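Local coordinates for protein terminase, large subunit (Enterobacteria phage P22, PDB 4DKW) that drives viral DNA into empty capsids as the ATP-powered packaging motor and, through this C-terminal nuclease domain, cuts the genome to start and end packaging, at residues 100-103 with 104-108. Numbering follows the deposited sequence.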
ATOM      1  N   LEU A 100       5.005 -11.096  12.722  1.00 67.19           N
ATOM      2  CA  LEU A 100       5.209  -9.655  12.578  1.00 57.38           C
ATOM      3  C   LEU A 100       3.896  -8.892  12.738  1.00 48.36           C
ATOM      4  O   LEU A 100       3.860  -7.824  13.354  1.00 48.16           O
ATOM      5  CB  LEU A 100       5.836  -9.329  11.219  1.00 54.08           C
ATOM      6  CG  LEU A 100       7.361  -9.397  11.118  1.00 49.56           C
ATOM      7  CD1 LEU A 100       7.801  -9.424   9.655  1.00 43.16           C
ATOM      8  CD2 LEU A 100       7.983  -8.212  11.851  1.00 54.04           C
ATOM      9  N   LYS A 101       2.819  -9.448  12.188  1.00 41.43           N
ATOM     10  CA  LYS A 101       1.499  -8.840  12.306  1.00 45.90           C
ATOM     11  C   LYS A 101       1.083  -8.730  13.774  1.00 46.46           C
ATOM     12  O   LYS A 101       0.420  -7.766  14.164  1.00 47.10           O
ATOM     13  CB  LYS A 101       0.457  -9.604  11.463  1.00 44.19           C
ATOM     14  CG  LYS A 101      -0.569 -10.408  12.252  1.00 49.55           C
ATOM     15  CD  LYS A 101      -1.946  -9.764  12.158  1.00 49.21           C
ATOM     16  CE  LYS A 101      -2.911 -10.292  13.230  1.00 52.29           C
ATOM     17  NZ  LYS A 101      -3.334 -11.712  13.033  1.00 52.11           N
ATOM     18  N   THR A 102       1.503  -9.706  14.579  1.00 50.30           N
ATOM     19  CA  THR A 102       1.229  -9.732  16.016  1.00 48.53           C
ATOM     20  C   THR A 102       1.918  -8.574  16.726  1.00 49.86           C
ATOM     21  O   THR A 102       1.320  -7.906  17.566  1.00 51.13           O
ATOM     22  CB  THR A 102       1.681 -11.067  16.657  1.00 51.81           C
ATOM     23  OG1 THR A 102       0.945 -12.153  16.077  1.00 57.76           O
ATOM     24  CG2 THR A 102       1.467 -11.055  18.169  1.00 45.70           C
ATOM     25  N   GLN A 103       3.180  -8.342  16.383  1.00 51.63           N
ATOM     26  CA  GLN A 103       3.947  -7.244  16.960  1.00 53.78           C
ATOM     27  C   GLN A 103       3.310  -5.901  16.613  1.00 51.83           C
ATOM     28  O   GLN A 103       3.331  -4.967  17.416  1.00 52.91           O
ATOM     29  CB  GLN A 103       5.392  -7.269  16.449  1.00 62.44           C
ATOM     30  CG  GLN A 103       6.160  -8.546  16.757  1.00 70.82           C
ATOM     31  CD  GLN A 103       7.518  -8.582  16.078  1.00 77.41           C
ATOM     32  OE1 GLN A 103       7.993  -7.569  15.555  1.00 82.02           O
ATOM     33  NE2 GLN A 103       8.147  -9.757  16.073  1.00 80.25           N
ATOM     34  N   TYR A 104       2.747  -5.811  15.411  1.00 47.97           N
ATOM     35  CA  TYR A 104       2.109  -4.575  14.949  1.00 47.14           C
ATOM     36  C   TYR A 104       0.733  -4.367  15.587  1.00 42.53           C
ATOM     37  O   TYR A 104       0.368  -3.243  15.945  1.00 39.29           O
ATOM     38  CB  TYR A 104       2.037  -4.543  13.417  1.00 38.69           C
ATOM     39  CG  TYR A 104       3.295  -4.005  12.775  1.00 35.47           C
ATOM     40  CD1 TYR A 104       3.351  -2.703  12.301  1.00 32.16           C
ATOM     41  CD2 TYR A 104       4.443  -4.790  12.681  1.00 43.50           C
ATOM     42  CE1 TYR A 104       4.504  -2.200  11.728  1.00 35.01           C
ATOM     43  CE2 TYR A 104       5.605  -4.295  12.109  1.00 41.26           C
ATOM     44  CZ  TYR A 104       5.629  -2.998  11.635  1.00 37.61           C
ATOM     45  OH  TYR A 104       6.782  -2.501  11.069  1.00 39.89           O
ATOM     46  N   ALA A 105      -0.013  -5.459  15.744  1.00 41.79           N
ATOM     47  CA  ALA A 105      -1.287  -5.413  16.447  1.00 36.14           C
ATOM     48  C   ALA A 105      -1.063  -4.988  17.894  1.00 37.09           C
ATOM     49  O   ALA A 105      -1.810  -4.168  18.434  1.00 43.49           O
ATOM     50  CB  ALA A 105      -1.982  -6.766  16.379  1.00 33.91           C
ATOM     51  N   ASP A 106      -0.022  -5.542  18.515  1.00 46.63           N
ATOM     52  CA  ASP A 106       0.284  -5.247  19.913  1.00 51.60           C
ATOM     53  C   ASP A 106       0.698  -3.793  20.061  1.00 48.40           C
ATOM     54  O   ASP A 106       0.502  -3.191  21.118  1.00 47.13           O
ATOM     55  CB  ASP A 106       1.389  -6.168  20.450  1.00 56.71           C
ATOM     56  CG  ASP A 106       0.912  -7.598  20.663  1.00 65.17           C
ATOM     57  OD1 ASP A 106      -0.317  -7.820  20.732  1.00 65.22           O
ATOM     58  OD2 ASP A 106       1.774  -8.498  20.770  1.00 68.60           O
ATOM     59  N   ALA A 107       1.268  -3.244  18.992  1.00 44.83           N
ATOM     60  CA  ALA A 107       1.705  -1.851  18.960  1.00 47.92           C
ATOM     61  C   ALA A 107       0.528  -0.887  18.786  1.00 51.32           C
ATOM     62  O   ALA A 107       0.660   0.313  19.018  1.00 54.28           O
ATOM     63  CB  ALA A 107       2.737  -1.640  17.856  1.00 42.28           C
ATOM     64  N   GLY A 108      -0.621  -1.413  18.374  1.00 43.42           N
ATOM     65  CA  GLY A 108      -1.828  -0.609  18.300  1.00 41.29           C
ATOM     66  C   GLY A 108      -2.541  -0.611  16.955  1.00 41.84           C
ATOM     67  O   GLY A 108      -3.665  -0.115  16.830  1.00 41.35           O
TER
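Tyr104 reaches back to Leu100 twice, by backbone and by ring. Tyr104 N donates to Leu100 O at 3.1 Å, an i to i+4 helical bond, and the same oxygen lies at the edge of the phenol ring, in its plane, 3.2 Å from Tyr104 CD2. A chi1 of -86° tips the ring toward the preceding turn, and the rotation about CB-CG turns its CD2 edge to this carbonyl; at the far end, OH is hydrogen-bonded to Gln40 OE1, tying down a buried polar tip. The Tyr104 side chain lies about 8 Å from that of Asp33, a magnesium-binding catalytic residue. Ala105 repeats the backbone pattern, its N 2.8 Å from Lys101 O, while its CB rests against that oxygen at 3.4 Å. Asp106 N bonds to Thr102 O at 2.9 Å, and the two side chains run side by side on the exposed flank, Thr102 CG2 3.7 Å from Asp106 OD2. The methyl faces the carboxylate because CG2 stands anti to the backbone N, leaving OG1 to bond with Glu98 O. At Ala107 the ladder frays: its N gives Gln103 O only a weak bond, bent to 130°. Gly108, with positive phi, ends the helix in a Schellman motif; its N bonds to Ala105 O at 3.0 Å and makes a weak bond to Tyr104 O. Helix 97-107 is the crossover of a beta-alpha-beta unit between parallel strands 82-84 and 110-111 in the RNase H-like nuclease domain; Tyr104 packs against the ring of Phe34, Ala67 and Ala70 of helix 67-78, and Met111 of strand 110-111.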